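Long-range contacts in ribokinase (Giardia lamblia, PDB 6WHJ), which probably phosphorylates D-ribose at O-5 with ATP and magnesium, yielding ribose 5-phosphate for nucleotide synthesis or the pentose phosphate pathway: residues L123-V128 with L153-V158; E200-S205 with K220-K225; E254-G259 with N299-I304. One frame throughout, in Å; residues are numbered along the deposited sequence.

Overall arrangement
The three contacts follow one another along the chain and none touches another; contacts 2 and 3 lie closest, with centres about 18 Å apart, whereas contact 1 is about 26 Å from contact 2 and 31 Å from contact 3. They hold different elements of the ribokinase-type alpha/beta fold: a loop on a helix in contact 1, two helices in contact 2, an edge strand and the start of a helix in contact 3. Contacts 1 and 2 are partly buried and carry no hydrogen bond between their segments, relying on proline, phenylalanine and leucine. Contact 3, at the surface, adds an arginine-centred salt-bridge network to one buried isoleucine.

Contact 1: residues L123-V128 with L153-V158; sequences LKPSLV and LLFVEV
Pro125 lies over one face of the Phe155 ring, joining the loop that follows strand 111-116 to helix 149-165, one of the helices flanking the large sheet of the PfkB (ribokinase-like) fold. Three residues bear most of this apolar contact: Phe155, Pro125 and Leu154. The Phe155 ring reaches from the helix to the loop, where Pro125 CD sits over its centre, 4.0 Å from the centroid and only 6° off the ring normal, a CH-pi contact. CG of Phe155 lies anti to its own carbonyl carbon (chi1 -81°), and the ring end comes nearer the loop than the direction of CB suggests. At the edge, Val128 CG2 stands in the ring plane, 4.0 Å from Phe155 CE1. The side chain of Leu123 crosses that of Phe155 at about a right angle, its CG making an apolar contact of 3.7 Å with Phe155 CE2.

Pro125 has a second neighbour in Leu154, the residue before Phe155 on the helix. Pro125 CD packs 3.5 Å from Leu154 CB, and one helical turn further Val158 CG2 approaches CB and CG of the same pyrrolidine ring. The proline is thus bordered by side chains from two successive turns.

Helix 131-135 adds Leu131 against Phe155 and Met132 against Val158, and Ala67 and Val65 of strand 62-69 touch Leu123 and Val128 respectively. Between the two segments no hydrogen bond forms, yet the loop backbone also borders the ring: Lys124 C lies oblique to it, 3.4 Å from Phe155 CZ, Pro125 N is over its face, and Leu123 O is at its edge, 3.3 Å from Phe155 CE2.

Contact 2: residues E200-S205 with K220-K225; sequences EALEIS and KALVEK
Leu222 and Leu202 supply the apolar part of the meeting between helices 200-205 and 220-225, their side chains crossing obliquely with Leu202 CD2 4.0 Å from Leu222 CD1. Leu202 starts out away from the partner helix, and only its branched end returns to it. Leu222 leaves its helix toward the other. Its CD1 and, a little farther off, its CD2 both meet Leu202 CD2, while CD2 also reaches Ser205 and the backbone of the other helix, 3.9 Å from the carbonyl oxygen of Ala201.

The two segment axes cross at 58° and come no closer than 10.2 Å. Both helices belong to the alpha/beta fold of the PfkB kinases and lie beside its large sheet: Phe238 of strand 235-239 touches Ala201 on one helix and Val223 on the other. Ala201 is also about 6 Å, side chain to side chain, from Asn197, a predicted ATP-binding residue.

Charge pairing does not cross the contact, the salt bridge of Lys220 with Glu224 lying within one helix. A hydroxyl set against carbon makes up the other kind of contact between the two. OG of Ser205 lies anti to its own carbonyl carbon (chi1 -67°) and approaches Leu222 CD2 at 3.4 Å. Lys225 borders the same hydroxyl with its aliphatic part, CG standing 4.0 Å from Ser205 OG.

Contact 3: residues E254-G259 with N299-I304; sequences ESRTVG and NDIDTI
Ile301 fills the tightly packed side of this contact, lying over one face of the Arg256 guanidinium and against Glu254. Its CG2 stands 3.7 Å from the guanidinium plane, over the centre of the group. CG1 of Ile301 is anti to the backbone N, with CD1 extended beyond it (chi2 -180°) to the Glu254 carbonyl oxygen.

The looser, outer side is polar. Arg256 NE donates to Asp302 OD2 at 2.9 Å on the syn side of the carboxylate, in a tilted bond: NE lies 31° out of the carboxylate plane, and the two groups' planes are 51° apart. NH2 to Asp302 OD1 is a weak second bond. NH1 turns back to Glu254 OE2, in the guanidinium plane, and to the Ser255 carbonyl oxygen. Two carboxylates therefore grip the guanidinium, probably restrict its rotation and would favour its positive charge. Asp300, the N-cap, accepts from Asp302 N through OD1 and caps the first turn of the helix.

Strand 255-258 is the outermost strand at this end of the large sheet, paired by Arg256 and Val258 to strand 245-249. Helix 301-318 packs against it, Val258 touching Ala308 and Ser312, with Ile301 reaching Phe235 of strand 235-239 and Ile304 meeting helix 272-287.

Contact 1: residues L123-V128 with L153-V158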
ATOM      1  N   LEU B 123      -1.234   9.792  20.402  1.00 25.35           N
ATOM      2  CA  LEU B 123      -1.054  11.220  20.660  1.00 25.52           C
ATOM      3  C   LEU B 123      -2.239  11.709  21.480  1.00 26.11           C
ATOM      4  O   LEU B 123      -3.338  11.888  20.956  1.00 24.86           O
ATOM      5  CB  LEU B 123      -0.929  11.989  19.346  1.00 28.21           C
ATOM      6  CG  LEU B 123      -0.587  13.482  19.414  1.00 26.72           C
ATOM      7  CD1 LEU B 123       0.767  13.661  20.036  1.00 23.18           C
ATOM      8  CD2 LEU B 123      -0.605  14.119  18.047  1.00 23.87           C
ATOM      9  N   LYS B 124      -2.011  11.915  22.773  1.00 31.93           N
ATOM     10  CA  LYS B 124      -2.943  12.432  23.765  1.00 26.94           C
ATOM     11  C   LYS B 124      -2.269  13.617  24.434  1.00 28.77           C
ATOM     12  O   LYS B 124      -1.047  13.767  24.346  1.00 28.66           O
ATOM     13  CB  LYS B 124      -3.290  11.420  24.873  1.00 28.13           C
ATOM     14  CG  LYS B 124      -3.522   9.972  24.538  1.00 26.57           C
ATOM     15  CD  LYS B 124      -3.778   9.245  25.847  1.00 27.12           C
ATOM     16  CE  LYS B 124      -4.520   7.948  25.664  1.00 28.62           C
ATOM     17  NZ  LYS B 124      -3.873   7.112  24.617  1.00 31.74           N
ATOM     18  N   PRO B 125      -3.032  14.477  25.117  1.00 27.82           N
ATOM     19  CA  PRO B 125      -2.379  15.520  25.922  1.00 28.42           C
ATOM     20  C   PRO B 125      -1.346  14.975  26.896  1.00 32.78           C
ATOM     21  O   PRO B 125      -0.245  15.530  26.992  1.00 33.94           O
ATOM     22  CB  PRO B 125      -3.559  16.169  26.666  1.00 28.80           C
ATOM     23  CG  PRO B 125      -4.725  15.970  25.741  1.00 28.88           C
ATOM     24  CD  PRO B 125      -4.500  14.624  25.100  1.00 27.49           C
ATOM     25  N   SER B 126      -1.654  13.866  27.581  1.00 31.47           N
ATOM     26  CA  SER B 126      -0.740  13.327  28.588  1.00 31.08           C
ATOM     27  C   SER B 126       0.615  12.935  27.990  1.00 33.49           C
ATOM     28  O   SER B 126       1.626  12.917  28.703  1.00 31.75           O
ATOM     29  CB  SER B 126      -1.402  12.147  29.312  1.00 30.40           C
ATOM     30  OG  SER B 126      -1.482  10.993  28.485  1.00 33.54           O
ATOM     31  N   LEU B 127       0.653  12.575  26.706  1.00 29.45           N
ATOM     32  CA  LEU B 127       1.927  12.283  26.058  1.00 30.97           C
ATOM     33  C   LEU B 127       2.771  13.536  25.855  1.00 31.96           C
ATOM     34  O   LEU B 127       3.998  13.436  25.736  1.00 29.70           O
ATOM     35  CB  LEU B 127       1.684  11.602  24.707  1.00 29.89           C
ATOM     36  CG  LEU B 127       2.941  11.045  24.050  1.00 32.53           C
ATOM     37  CD1 LEU B 127       3.519   9.969  24.950  1.00 26.76           C
ATOM     38  CD2 LEU B 127       2.656  10.515  22.638  1.00 29.52           C
ATOM     39  N   VAL B 128       2.140  14.705  25.798  1.00 28.60           N
ATOM     40  CA  VAL B 128       2.842  15.969  25.594  1.00 34.49           C
ATOM     41  C   VAL B 128       2.435  16.888  26.741  1.00 34.48           C
ATOM     42  O   VAL B 128       1.710  17.875  26.536  1.00 32.64           O
ATOM     43  CB  VAL B 128       2.534  16.571  24.209  1.00 33.44           C
ATOM     44  CG1 VAL B 128       3.362  15.886  23.145  1.00 32.46           C
ATOM     45  CG2 VAL B 128       1.063  16.425  23.858  1.00 32.49           C
ATOM     46  N   LEU B 153     -10.682  14.959  21.049  1.00 30.06           N
ATOM     47  CA  LEU B 153     -11.541  15.640  22.011  1.00 29.86           C
ATOM     48  C   LEU B 153     -10.777  15.993  23.282  1.00 33.36           C
ATOM     49  O   LEU B 153     -11.096  16.992  23.946  1.00 32.87           O
ATOM     50  CB  LEU B 153     -12.772  14.784  22.329  1.00 24.88           C
ATOM     51  CG  LEU B 153     -13.713  14.578  21.139  1.00 28.97           C
ATOM     52  CD1 LEU B 153     -14.999  13.904  21.540  1.00 26.02           C
ATOM     53  CD2 LEU B 153     -13.987  15.902  20.407  1.00 30.43           C
ATOM     54  N   LEU B 154      -9.781  15.187  23.649  1.00 29.55           N
ATOM     55  CA  LEU B 154      -8.921  15.587  24.755  1.00 32.61           C
ATOM     56  C   LEU B 154      -8.107  16.822  24.386  1.00 32.45           C
ATOM     57  O   LEU B 154      -7.975  17.744  25.200  1.00 34.48           O
ATOM     58  CB  LEU B 154      -8.005  14.438  25.184  1.00 34.39           C
ATOM     59  CG  LEU B 154      -8.634  13.177  25.792  1.00 28.48           C
ATOM     60  CD1 LEU B 154      -7.566  12.135  26.074  1.00 27.04           C
ATOM     61  CD2 LEU B 154      -9.423  13.502  27.040  1.00 28.47           C
ATOM     62  N   PHE B 155      -7.570  16.873  23.157  1.00 23.58           N
ATOM     63  CA  PHE B 155      -6.835  18.070  22.751  1.00 28.34           C
ATOM     64  C   PHE B 155      -7.749  19.278  22.646  1.00 29.70           C
ATOM     65  O   PHE B 155      -7.321  20.398  22.939  1.00 27.10           O
ATOM     66  CB  PHE B 155      -6.110  17.861  21.420  1.00 27.47           C
ATOM     67  CG  PHE B 155      -4.806  17.144  21.554  1.00 27.44           C
ATOM     68  CD1 PHE B 155      -3.750  17.731  22.234  1.00 27.67           C
ATOM     69  CD2 PHE B 155      -4.630  15.885  20.997  1.00 27.99           C
ATOM     70  CE1 PHE B 155      -2.551  17.069  22.376  1.00 27.57           C
ATOM     71  CE2 PHE B 155      -3.429  15.216  21.128  1.00 26.43           C
ATOM     72  CZ  PHE B 155      -2.389  15.809  21.813  1.00 28.61           C
ATOM     73  N   VAL B 156      -9.000  19.069  22.222  1.00 32.08           N
ATOM     74  CA  VAL B 156      -9.977  20.153  22.176  1.00 30.00           C
ATOM     75  C   VAL B 156     -10.141  20.783  23.553  1.00 34.10           C
ATOM     76  O   VAL B 156     -10.183  22.013  23.691  1.00 33.82           O
ATOM     77  CB  VAL B 156     -11.312  19.635  21.615  1.00 30.38           C
ATOM     78  CG1 VAL B 156     -12.465  20.528  22.033  1.00 29.73           C
ATOM     79  CG2 VAL B 156     -11.241  19.543  20.096  1.00 30.55           C
ATOM     80  N   GLU B 157     -10.211  19.958  24.599  1.00 36.84           N
ATOM     81  CA  GLU B 157     -10.347  20.516  25.940  1.00 37.22           C
ATOM     82  C   GLU B 157      -9.105  21.308  26.341  1.00 37.27           C
ATOM     83  O   GLU B 157      -9.218  22.380  26.949  1.00 40.05           O
ATOM     84  CB  GLU B 157     -10.648  19.407  26.944  1.00 36.54           C
ATOM     85  CG  GLU B 157     -10.722  19.903  28.372  1.00 44.13           C
ATOM     86  CD  GLU B 157     -11.827  20.927  28.594  1.00 50.81           C
ATOM     87  OE1 GLU B 157     -12.825  20.930  27.833  1.00 53.45           O
ATOM     88  OE2 GLU B 157     -11.685  21.743  29.532  1.00 49.78           O
ATOM     89  N   VAL B 158      -7.917  20.837  25.959  1.00 33.67           N
ATOM     90  CA  VAL B 158      -6.709  21.601  26.250  1.00 32.41           C
ATOM     91  C   VAL B 158      -6.770  22.964  25.579  1.00 33.37           C
ATOM     92  O   VAL B 158      -6.471  23.995  26.199  1.00 34.43           O
ATOM     93  CB  VAL B 158      -5.463  20.819  25.801  1.00 31.07           C
ATOM     94  CG1 VAL B 158      -4.232  21.699  25.874  1.00 27.40           C
ATOM     95  CG2 VAL B 158      -5.283  19.577  26.663  1.00 30.00           C
TER

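Contact 2: residues E200-S205 with K220-K225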
ATOM      1  N   GLU B 200     -16.011  17.695   2.087  1.00 33.82           N
ATOM      2  CA  GLU B 200     -15.924  17.585   3.539  1.00 36.71           C
ATOM      3  C   GLU B 200     -17.024  18.391   4.216  1.00 40.14           C
ATOM      4  O   GLU B 200     -17.586  17.958   5.229  1.00 37.91           O
ATOM      5  CB  GLU B 200     -14.543  18.012   4.034  1.00 33.96           C
ATOM      6  CG  GLU B 200     -13.480  16.950   3.851  1.00 28.62           C
ATOM      7  CD  GLU B 200     -12.106  17.524   3.622  1.00 28.10           C
ATOM      8  OE1 GLU B 200     -11.221  16.756   3.196  1.00 26.31           O
ATOM      9  OE2 GLU B 200     -11.901  18.731   3.894  1.00 27.91           O
ATOM     10  N   ALA B 201     -17.328  19.579   3.684  1.00 39.95           N
ATOM     11  CA  ALA B 201     -18.419  20.374   4.240  1.00 38.99           C
ATOM     12  C   ALA B 201     -19.758  19.684   4.030  1.00 40.72           C
ATOM     13  O   ALA B 201     -20.642  19.746   4.893  1.00 41.90           O
ATOM     14  CB  ALA B 201     -18.434  21.765   3.604  1.00 36.31           C
ATOM     15  N   LEU B 202     -19.919  19.006   2.893  1.00 45.07           N
ATOM     16  CA  LEU B 202     -21.185  18.347   2.602  1.00 48.17           C
ATOM     17  C   LEU B 202     -21.378  17.114   3.465  1.00 46.68           C
ATOM     18  O   LEU B 202     -22.510  16.796   3.847  1.00 48.13           O
ATOM     19  CB  LEU B 202     -21.262  17.986   1.123  1.00 48.49           C
ATOM     20  CG  LEU B 202     -21.634  19.167   0.229  1.00 48.88           C
ATOM     21  CD1 LEU B 202     -21.647  18.767  -1.244  1.00 45.72           C
ATOM     22  CD2 LEU B 202     -22.982  19.735   0.663  1.00 46.64           C
ATOM     23  N   GLU B 203     -20.294  16.406   3.776  1.00 42.87           N
ATOM     24  CA  GLU B 203     -20.414  15.204   4.588  1.00 46.76           C
ATOM     25  C   GLU B 203     -20.637  15.521   6.059  1.00 45.72           C
ATOM     26  O   GLU B 203     -21.295  14.743   6.757  1.00 47.08           O
ATOM     27  CB  GLU B 203     -19.166  14.331   4.436  1.00 40.98           C
ATOM     28  CG  GLU B 203     -18.999  13.728   3.052  1.00 43.10           C
ATOM     29  CD  GLU B 203     -19.548  12.310   2.973  1.00 51.82           C
ATOM     30  OE1 GLU B 203     -20.507  11.994   3.720  1.00 49.79           O
ATOM     31  OE2 GLU B 203     -19.019  11.508   2.168  1.00 58.44           O
ATOM     32  N   ILE B 204     -20.172  16.683   6.534  1.00 43.09           N
ATOM     33  CA  ILE B 204     -20.335  17.006   7.950  1.00 45.50           C
ATOM     34  C   ILE B 204     -21.716  17.549   8.273  1.00 48.39           C
ATOM     35  O   ILE B 204     -22.082  17.603   9.451  1.00 53.39           O
ATOM     36  CB  ILE B 204     -19.188  17.968   8.349  1.00 44.83           C
ATOM     37  CG1 ILE B 204     -17.836  17.242   8.315  1.00 42.08           C
ATOM     38  CG2 ILE B 204     -19.354  18.582   9.735  1.00 38.18           C
ATOM     39  CD1 ILE B 204     -16.619  18.156   8.459  1.00 34.35           C
ATOM     40  N   SER B 205     -22.535  17.841   7.264  1.00 55.03           N
ATOM     41  CA  SER B 205     -23.896  18.317   7.479  1.00 55.21           C
ATOM     42  C   SER B 205     -24.972  17.272   7.219  1.00 58.49           C
ATOM     43  O   SER B 205     -26.101  17.443   7.694  1.00 64.54           O
ATOM     44  CB  SER B 205     -24.174  19.548   6.607  1.00 50.33           C
ATOM     45  OG  SER B 205     -23.376  20.636   7.047  1.00 52.20           O
ATOM     46  N   LYS B 220     -24.921  29.017   2.566  1.00 37.61           N
ATOM     47  CA  LYS B 220     -25.477  29.663   3.752  1.00 39.09           C
ATOM     48  C   LYS B 220     -25.991  28.624   4.736  1.00 42.19           C
ATOM     49  O   LYS B 220     -25.674  28.672   5.930  1.00 40.90           O
ATOM     50  CB  LYS B 220     -26.601  30.628   3.385  1.00 38.07           C
ATOM     51  CG  LYS B 220     -27.597  30.781   4.529  1.00 37.58           C
ATOM     52  CD  LYS B 220     -28.206  32.152   4.607  1.00 41.76           C
ATOM     53  CE  LYS B 220     -29.013  32.341   5.888  1.00 41.17           C
ATOM     54  NZ  LYS B 220     -30.296  31.562   5.914  1.00 41.41           N
ATOM     55  N   ALA B 221     -26.732  27.636   4.237  1.00 42.03           N
ATOM     56  CA  ALA B 221     -27.219  26.587   5.118  1.00 38.17           C
ATOM     57  C   ALA B 221     -26.069  25.804   5.729  1.00 38.37           C
ATOM     58  O   ALA B 221     -26.141  25.407   6.898  1.00 41.45           O
ATOM     59  CB  ALA B 221     -28.155  25.651   4.357  1.00 42.39           C
ATOM     60  N   LEU B 222     -24.984  25.595   4.974  1.00 38.74           N
ATOM     61  CA  LEU B 222     -23.846  24.862   5.531  1.00 40.43           C
ATOM     62  C   LEU B 222     -23.138  25.676   6.610  1.00 39.18           C
ATOM     63  O   LEU B 222     -22.821  25.152   7.682  1.00 36.67           O
ATOM     64  CB  LEU B 222     -22.872  24.469   4.424  1.00 37.72           C
ATOM     65  CG  LEU B 222     -23.405  23.460   3.402  1.00 42.22           C
ATOM     66  CD1 LEU B 222     -22.460  23.352   2.206  1.00 39.13           C
ATOM     67  CD2 LEU B 222     -23.650  22.105   4.035  1.00 37.82           C
ATOM     68  N   VAL B 223     -22.892  26.965   6.350  1.00 37.37           N
ATOM     69  CA  VAL B 223     -22.305  27.838   7.366  1.00 35.86           C
ATOM     70  C   VAL B 223     -23.236  27.939   8.564  1.00 37.94           C
ATOM     71  O   VAL B 223     -22.792  27.972   9.719  1.00 40.66           O
ATOM     72  CB  VAL B 223     -21.999  29.229   6.775  1.00 37.13           C
ATOM     73  CG1 VAL B 223     -21.523  30.176   7.858  1.00 26.96           C
ATOM     74  CG2 VAL B 223     -20.968  29.126   5.652  1.00 34.32           C
ATOM     75  N   GLU B 224     -24.544  27.967   8.302  1.00 39.76           N
ATOM     76  CA  GLU B 224     -25.549  28.034   9.360  1.00 39.92           C
ATOM     77  C   GLU B 224     -25.435  26.848  10.303  1.00 39.54           C
ATOM     78  O   GLU B 224     -25.386  27.007  11.528  1.00 39.21           O
ATOM     79  CB  GLU B 224     -26.928  28.025   8.712  1.00 42.32           C
ATOM     80  CG  GLU B 224     -27.909  29.062   9.112  1.00 42.33           C
ATOM     81  CD  GLU B 224     -29.118  28.987   8.203  1.00 48.33           C
ATOM     82  OE1 GLU B 224     -29.453  27.865   7.768  1.00 48.39           O
ATOM     83  OE2 GLU B 224     -29.725  30.034   7.905  1.00 57.30           O
ATOM     84  N   LYS B 225     -25.395  25.642   9.735  1.00 38.32           N
ATOM     85  CA  LYS B 225     -25.322  24.425  10.533  1.00 41.56           C
ATOM     86  C   LYS B 225     -24.014  24.354  11.307  1.00 39.92           C
ATOM     87  O   LYS B 225     -24.003  23.980  12.484  1.00 39.26           O
ATOM     88  CB  LYS B 225     -25.479  23.206   9.621  1.00 39.92           C
ATOM     89  CG  LYS B 225     -25.280  21.875  10.299  1.00 42.21           C
ATOM     90  CD  LYS B 225     -26.437  21.518  11.208  1.00 43.59           C
ATOM     91  CE  LYS B 225     -26.124  20.256  11.996  1.00 47.24           C
ATOM     92  NZ  LYS B 225     -27.233  19.909  12.925  1.00 49.36           N
TER

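Contact 3: residues E254-G259 with N299-I304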
ATOM      1  N   GLU B 254     -21.137  37.654   5.448  1.00 31.14           N
ATOM      2  CA  GLU B 254     -20.251  38.363   4.535  1.00 32.84           C
ATOM      3  C   GLU B 254     -19.299  37.371   3.890  1.00 34.71           C
ATOM      4  O   GLU B 254     -18.844  36.418   4.525  1.00 34.08           O
ATOM      5  CB  GLU B 254     -19.461  39.477   5.233  1.00 31.04           C
ATOM      6  CG  GLU B 254     -20.235  40.764   5.392  1.00 37.65           C
ATOM      7  CD  GLU B 254     -20.414  41.468   4.047  1.00 38.23           C
ATOM      8  OE1 GLU B 254     -21.530  41.989   3.787  1.00 36.15           O
ATOM      9  OE2 GLU B 254     -19.448  41.490   3.247  1.00 38.25           O
ATOM     10  N   SER B 255     -19.054  37.566   2.600  1.00 34.51           N
ATOM     11  CA  SER B 255     -18.318  36.601   1.807  1.00 35.06           C
ATOM     12  C   SER B 255     -17.176  37.298   1.080  1.00 35.09           C
ATOM     13  O   SER B 255     -17.317  38.448   0.643  1.00 29.23           O
ATOM     14  CB  SER B 255     -19.287  35.892   0.837  1.00 37.44           C
ATOM     15  OG  SER B 255     -18.619  35.201  -0.194  1.00 41.57           O
ATOM     16  N   ARG B 256     -16.036  36.606   0.975  1.00 31.76           N
ATOM     17  CA  ARG B 256     -14.916  37.042   0.147  1.00 32.60           C
ATOM     18  C   ARG B 256     -14.486  35.876  -0.733  1.00 29.27           C
ATOM     19  O   ARG B 256     -14.236  34.776  -0.232  1.00 29.12           O
ATOM     20  CB  ARG B 256     -13.743  37.534   1.010  1.00 33.32           C
ATOM     21  CG  ARG B 256     -14.032  38.804   1.831  1.00 33.14           C
ATOM     22  CD  ARG B 256     -14.403  39.992   0.959  1.00 30.50           C
ATOM     23  NE  ARG B 256     -14.495  41.243   1.713  1.00 32.76           N
ATOM     24  CZ  ARG B 256     -15.597  41.693   2.316  1.00 36.98           C
ATOM     25  NH1 ARG B 256     -16.734  41.010   2.271  1.00 32.79           N
ATOM     26  NH2 ARG B 256     -15.565  42.842   2.975  1.00 41.16           N
ATOM     27  N   THR B 257     -14.375  36.121  -2.034  1.00 33.20           N
ATOM     28  CA  THR B 257     -13.942  35.111  -2.993  1.00 32.86           C
ATOM     29  C   THR B 257     -12.454  35.295  -3.263  1.00 31.62           C
ATOM     30  O   THR B 257     -11.996  36.424  -3.477  1.00 38.72           O
ATOM     31  CB  THR B 257     -14.741  35.219  -4.298  1.00 31.41           C
ATOM     32  OG1 THR B 257     -16.053  34.674  -4.115  1.00 30.54           O
ATOM     33  CG2 THR B 257     -14.050  34.470  -5.423  1.00 30.00           C
ATOM     34  N   VAL B 258     -11.706  34.195  -3.253  1.00 29.55           N
ATOM     35  CA  VAL B 258     -10.260  34.221  -3.460  1.00 34.17           C
ATOM     36  C   VAL B 258      -9.952  33.221  -4.565  1.00 32.06           C
ATOM     37  O   VAL B 258      -9.909  32.011  -4.318  1.00 35.11           O
ATOM     38  CB  VAL B 258      -9.477  33.881  -2.181  1.00 34.36           C
ATOM     39  CG1 VAL B 258      -7.976  33.898  -2.445  1.00 31.62           C
ATOM     40  CG2 VAL B 258      -9.825  34.835  -1.048  1.00 27.50           C
ATOM     41  N   GLY B 259      -9.722  33.718  -5.778  1.00 29.12           N
ATOM     42  CA  GLY B 259      -9.461  32.849  -6.905  1.00 29.90           C
ATOM     43  C   GLY B 259      -8.121  32.140  -6.809  1.00 32.16           C
ATOM     44  O   GLY B 259      -7.239  32.493  -6.027  1.00 33.10           O
ATOM     45  N   ASN B 299     -10.293  38.848  13.428  1.00 41.79           N
ATOM     46  CA  ASN B 299     -11.749  38.872  13.413  1.00 40.70           C
ATOM     47  C   ASN B 299     -12.314  39.620  12.206  1.00 41.01           C
ATOM     48  O   ASN B 299     -13.535  39.706  12.068  1.00 41.38           O
ATOM     49  CB  ASN B 299     -12.280  39.518  14.693  1.00 41.97           C
ATOM     50  CG  ASN B 299     -11.934  38.729  15.943  1.00 45.98           C
ATOM     51  OD1 ASN B 299     -11.638  37.530  15.890  1.00 41.82           O
ATOM     52  ND2 ASN B 299     -11.956  39.413  17.084  1.00 47.95           N
ATOM     53  N   ASP B 300     -11.451  40.181  11.354  1.00 37.10           N
ATOM     54  CA  ASP B 300     -11.828  40.949  10.172  1.00 35.89           C
ATOM     55  C   ASP B 300     -11.789  40.052   8.938  1.00 36.39           C
ATOM     56  O   ASP B 300     -10.796  39.356   8.704  1.00 36.08           O
ATOM     57  CB  ASP B 300     -10.884  42.143   9.995  1.00 35.28           C
ATOM     58  CG  ASP B 300     -11.212  43.003   8.764  1.00 44.82           C
ATOM     59  OD1 ASP B 300     -12.144  42.671   7.997  1.00 46.61           O
ATOM     60  OD2 ASP B 300     -10.507  44.017   8.545  1.00 48.78           O
ATOM     61  N   ILE B 301     -12.871  40.072   8.149  1.00 35.16           N
ATOM     62  CA  ILE B 301     -12.950  39.155   7.013  1.00 34.45           C
ATOM     63  C   ILE B 301     -11.948  39.542   5.934  1.00 32.71           C
ATOM     64  O   ILE B 301     -11.474  38.682   5.188  1.00 34.66           O
ATOM     65  CB  ILE B 301     -14.376  39.081   6.445  1.00 32.40           C
ATOM     66  CG1 ILE B 301     -14.505  37.854   5.540  1.00 32.51           C
ATOM     67  CG2 ILE B 301     -14.697  40.327   5.648  1.00 33.99           C
ATOM     68  CD1 ILE B 301     -15.866  37.683   4.926  1.00 32.17           C
ATOM     69  N   ASP B 302     -11.580  40.819   5.841  1.00 35.71           N
ATOM     70  CA  ASP B 302     -10.587  41.188   4.838  1.00 38.71           C
ATOM     71  C   ASP B 302      -9.186  40.721   5.231  1.00 37.62           C
ATOM     72  O   ASP B 302      -8.389  40.364   4.352  1.00 33.43           O
ATOM     73  CB  ASP B 302     -10.624  42.694   4.585  1.00 31.46           C
ATOM     74  CG  ASP B 302     -11.875  43.115   3.847  1.00 37.78           C
ATOM     75  OD1 ASP B 302     -12.596  44.020   4.332  1.00 42.73           O
ATOM     76  OD2 ASP B 302     -12.159  42.508   2.788  1.00 38.14           O
ATOM     77  N   THR B 303      -8.879  40.698   6.538  1.00 33.91           N
ATOM     78  CA  THR B 303      -7.623  40.112   6.996  1.00 31.76           C
ATOM     79  C   THR B 303      -7.575  38.629   6.670  1.00 31.60           C
ATOM     80  O   THR B 303      -6.543  38.118   6.224  1.00 31.49           O
ATOM     81  CB  THR B 303      -7.442  40.330   8.500  1.00 40.31           C
ATOM     82  OG1 THR B 303      -7.464  41.735   8.802  1.00 38.70           O
ATOM     83  CG2 THR B 303      -6.114  39.732   8.967  1.00 38.49           C
ATOM     84  N   ILE B 304      -8.687  37.922   6.896  1.00 35.14           N
ATOM     85  CA  ILE B 304      -8.780  36.515   6.520  1.00 32.60           C
ATOM     86  C   ILE B 304      -8.602  36.370   5.018  1.00 31.76           C
ATOM     87  O   ILE B 304      -7.963  35.423   4.540  1.00 26.98           O
ATOM     88  CB  ILE B 304     -10.121  35.920   6.992  1.00 32.62           C
ATOM     89  CG1 ILE B 304     -10.336  36.220   8.479  1.00 33.34           C
ATOM     90  CG2 ILE B 304     -10.204  34.423   6.686  1.00 26.75           C
ATOM     91  CD1 ILE B 304      -9.274  35.629   9.385  1.00 31.54           C
TER